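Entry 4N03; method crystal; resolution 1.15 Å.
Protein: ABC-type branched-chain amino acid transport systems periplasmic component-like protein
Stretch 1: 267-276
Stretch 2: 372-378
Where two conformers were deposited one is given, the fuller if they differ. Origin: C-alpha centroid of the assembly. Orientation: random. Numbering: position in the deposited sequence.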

# COMPACT_ATOMS: atom_id res chain seq x y z
N ALA A 267 21.06 -9.28 -5.81
CA ALA A 267 20.77 -8.50 -4.62
C ALA A 267 20.38 -9.34 -3.44
O ALA A 267 20.38 -8.84 -2.31
N LYS A 268 20.05 -10.62 -3.66
CA LYS A 268 19.52 -11.46 -2.58
C LYS A 268 20.28 -11.40 -1.26
O LYS A 268 19.66 -11.19 -0.21
N PRO A 269 21.60 -11.59 -1.26
CA PRO A 269 22.31 -11.58 0.02
C PRO A 269 22.23 -10.25 0.77
O PRO A 269 22.33 -10.23 1.99
N ALA A 270 22.06 -9.17 0.03
CA ALA A 270 21.90 -7.83 0.62
C ALA A 270 20.46 -7.52 1.04
O ALA A 270 20.24 -6.45 1.64
N LEU A 271 19.55 -8.46 0.82
CA LEU A 271 18.18 -8.28 1.22
C LEU A 271 17.77 -9.21 2.35
O LEU A 271 16.87 -8.88 3.11
N VAL A 272 18.41 -10.39 2.49
CA VAL A 272 17.97 -11.39 3.47
C VAL A 272 18.66 -11.29 4.82
O VAL A 272 18.36 -12.05 5.73
N GLU A 273 19.56 -10.32 4.94
CA GLU A 273 20.06 -9.88 6.24
C GLU A 273 20.25 -8.38 6.24
O GLU A 273 20.66 -7.84 5.24
N GLY A 274 19.93 -7.75 7.36
CA GLY A 274 20.17 -6.32 7.54
C GLY A 274 19.21 -5.39 6.85
O GLY A 274 19.48 -4.18 6.87
N PHE A 275 18.12 -5.91 6.33
CA PHE A 275 17.16 -5.16 5.54
C PHE A 275 15.76 -5.47 6.04
O PHE A 275 15.30 -6.64 6.05
N PHE A 276 15.08 -4.43 6.53
CA PHE A 276 13.81 -4.57 7.15
C PHE A 276 12.80 -3.66 6.47
O PHE A 276 13.17 -2.60 5.96
N ILE A 372 7.17 -5.19 11.38
CA ILE A 372 8.49 -5.14 10.74
C ILE A 372 8.65 -6.53 10.08
O ILE A 372 8.53 -7.55 10.77
N ILE A 373 8.94 -6.56 8.80
CA ILE A 373 9.16 -7.78 8.05
C ILE A 373 10.56 -7.76 7.47
O ILE A 373 11.20 -6.71 7.37
N LYS A 374 11.03 -8.91 7.01
CA LYS A 374 12.27 -8.95 6.24
C LYS A 374 12.09 -9.91 5.06
O LYS A 374 11.34 -10.93 5.14
N PRO A 375 12.81 -9.66 3.98
CA PRO A 375 12.93 -10.64 2.90
C PRO A 375 13.45 -11.98 3.38
O PRO A 375 14.33 -12.03 4.24
N ASP A 376 12.91 -13.07 2.82
CA ASP A 376 13.32 -14.46 3.14
C ASP A 376 12.95 -15.34 2.00
O ASP A 376 11.79 -15.43 1.67
N GLU A 377 13.93 -15.94 1.38
CA GLU A 377 13.65 -16.78 0.24
C GLU A 377 12.93 -18.08 0.61
O GLU A 377 12.29 -18.71 -0.23
N LYS A 378 13.03 -18.47 1.87
CA LYS A 378 12.44 -19.70 2.41
C LYS A 378 10.96 -19.56 2.75
O LYS A 378 10.29 -20.53 3.06

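The most unusual feature here is a lysine that folds back to tie the two backbones together. Lys-374 NZ donates a hydrogen bond to Val-272 O at 2.8 Å. The same nitrogen donates another to the carbonyl of its own neighbour, with Lys-374 NZ to Pro-375 O also 2.8 Å. Chi1 p and chi2 t carry the chain out, and chi3 and chi4, both m, curl it round. One ammonium group thus serves a carbonyl on each stretch. No backbone-to-backbone hydrogen bond crosses between the stretches.

Pro-375 points toward stretch 1 and has the largest covered area of any residue here. Its ring is C-gamma exo. Pro-375 CG lies 4.1 Å from Leu-271 CB, and Pro-375 CD lies 3.7 Å from Phe-275 CD1, at the edge of that ring. Leu-271 is m, t; Phe-275 has chi1 t. Val-272, chi1 m, adds a looser contact, with Val-272 CG1 4.4 Å from Pro-375 CB.

Val-272 CG1 also meets the acid of Glu-377, 3.5 Å from Glu-377 OE1. Glu-377 points toward stretch 1, with chi1 p and chi2 m. Lys-268 starts sideways, but its extended t, t, t chain brings the amine closer. Lys-268 NZ and Glu-377 OE2 form a salt bridge at 3.1 Å; its hydrogen bond is weak. Both residues have two deposited conformers, so this describes the given pair.

At the other end, the CA-to-CB bond of Phe-276 points sideways; chi1 is m. Phe-276 CB packs 3.8 Å from Ile-372 CG2; Ile-372 is m, m. Phe-276 CD1 is 4.2 Å from Lys-374 CB, so the aliphatic base of the lysine adds to the packing. Phe-276 CA makes a CA-H...O contact of 3.4 Å with Ile-373 O. The CA-to-CB bonds of Ile-373, Glu-273 and Asp-376 point away.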

# COMPACT_ATOMS: atom_id res chain seq x y z
CB ALA A 267 19.68 -7.48 -4.92
CB LYS A 268 19.40 -12.92 -3.04
CG LYS A 268 18.92 -13.90 -1.99
CD LYS A 268 18.93 -15.36 -2.43
CE LYS A 268 18.52 -16.23 -1.26
NZ LYS A 268 19.55 -16.32 -0.17
CB PRO A 269 23.78 -11.91 -0.35
CG PRO A 269 23.75 -12.26 -1.76
CD PRO A 269 22.48 -11.91 -2.39
CB ALA A 270 22.37 -6.78 -0.36
CB LEU A 271 17.22 -8.44 0.03
CG LEU A 271 17.46 -7.39 -1.06
CD1 LEU A 271 16.72 -7.84 -2.30
CD2 LEU A 271 17.07 -5.98 -0.59
CB VAL A 272 18.04 -12.82 2.92
CG1 VAL A 272 17.12 -12.99 1.71
CG2 VAL A 272 19.47 -13.22 2.64
CB GLU A 273 21.37 -10.55 6.64
CG GLU A 273 22.53 -10.27 5.76
CD GLU A 273 23.86 -10.81 6.30
OE1 GLU A 273 24.19 -10.61 7.48
OE2 GLU A 273 24.62 -11.39 5.50
CB PHE A 275 17.31 -5.56 4.06
CG PHE A 275 16.45 -4.79 3.12
CD1 PHE A 275 15.16 -5.16 2.91
CD2 PHE A 275 16.94 -3.73 2.39
CE1 PHE A 275 14.35 -4.50 2.05
CE2 PHE A 275 16.12 -3.06 1.52
CZ PHE A 275 14.81 -3.40 1.36
CB PHE A 276 13.94 -4.22 8.65
CG PHE A 276 14.99 -5.03 9.35
CD1 PHE A 276 14.69 -6.34 9.72
CD2 PHE A 276 16.23 -4.55 9.57
CE1 PHE A 276 15.63 -7.12 10.33
CE2 PHE A 276 17.20 -5.34 10.17
CZ PHE A 276 16.89 -6.63 10.55
CB ILE A 372 9.64 -4.90 11.71
CG1 ILE A 372 9.42 -3.64 12.52
CG2 ILE A 372 10.96 -4.88 10.93
CD1 ILE A 372 9.35 -2.36 11.73
CB ILE A 373 8.05 -8.05 6.99
CG1 ILE A 373 8.16 -7.15 5.81
CG2 ILE A 373 6.67 -8.00 7.64
CD1 ILE A 373 7.19 -7.47 4.72
CB LYS A 374 13.46 -9.39 7.06
CG LYS A 374 13.33 -10.82 7.57
CD LYS A 374 14.51 -11.27 8.40
CE LYS A 374 15.81 -11.45 7.61
NZ LYS A 374 15.74 -12.53 6.57
CB PRO A 375 13.89 -9.99 1.94
CG PRO A 375 13.75 -8.54 2.19
CD PRO A 375 13.57 -8.43 3.67
CB ASP A 376 12.59 -14.89 4.40
CG ASP A 376 13.12 -16.20 4.99
OD1 ASP A 376 13.82 -16.98 4.30
OD2 ASP A 376 12.80 -16.44 6.17
CB GLU A 377 14.95 -17.05 -0.51
CG GLU A 377 15.90 -18.04 0.15
CD GLU A 377 16.77 -17.48 1.29
OE1 GLU A 377 16.50 -16.39 1.93
OE2 GLU A 377 17.77 -18.18 1.54
CB LYS A 378 13.19 -20.13 3.68
CG LYS A 378 14.70 -20.25 3.47
CD LYS A 378 15.43 -20.83 4.67
CE LYS A 378 16.81 -21.29 4.24
NZ LYS A 378 17.17 -22.55 4.91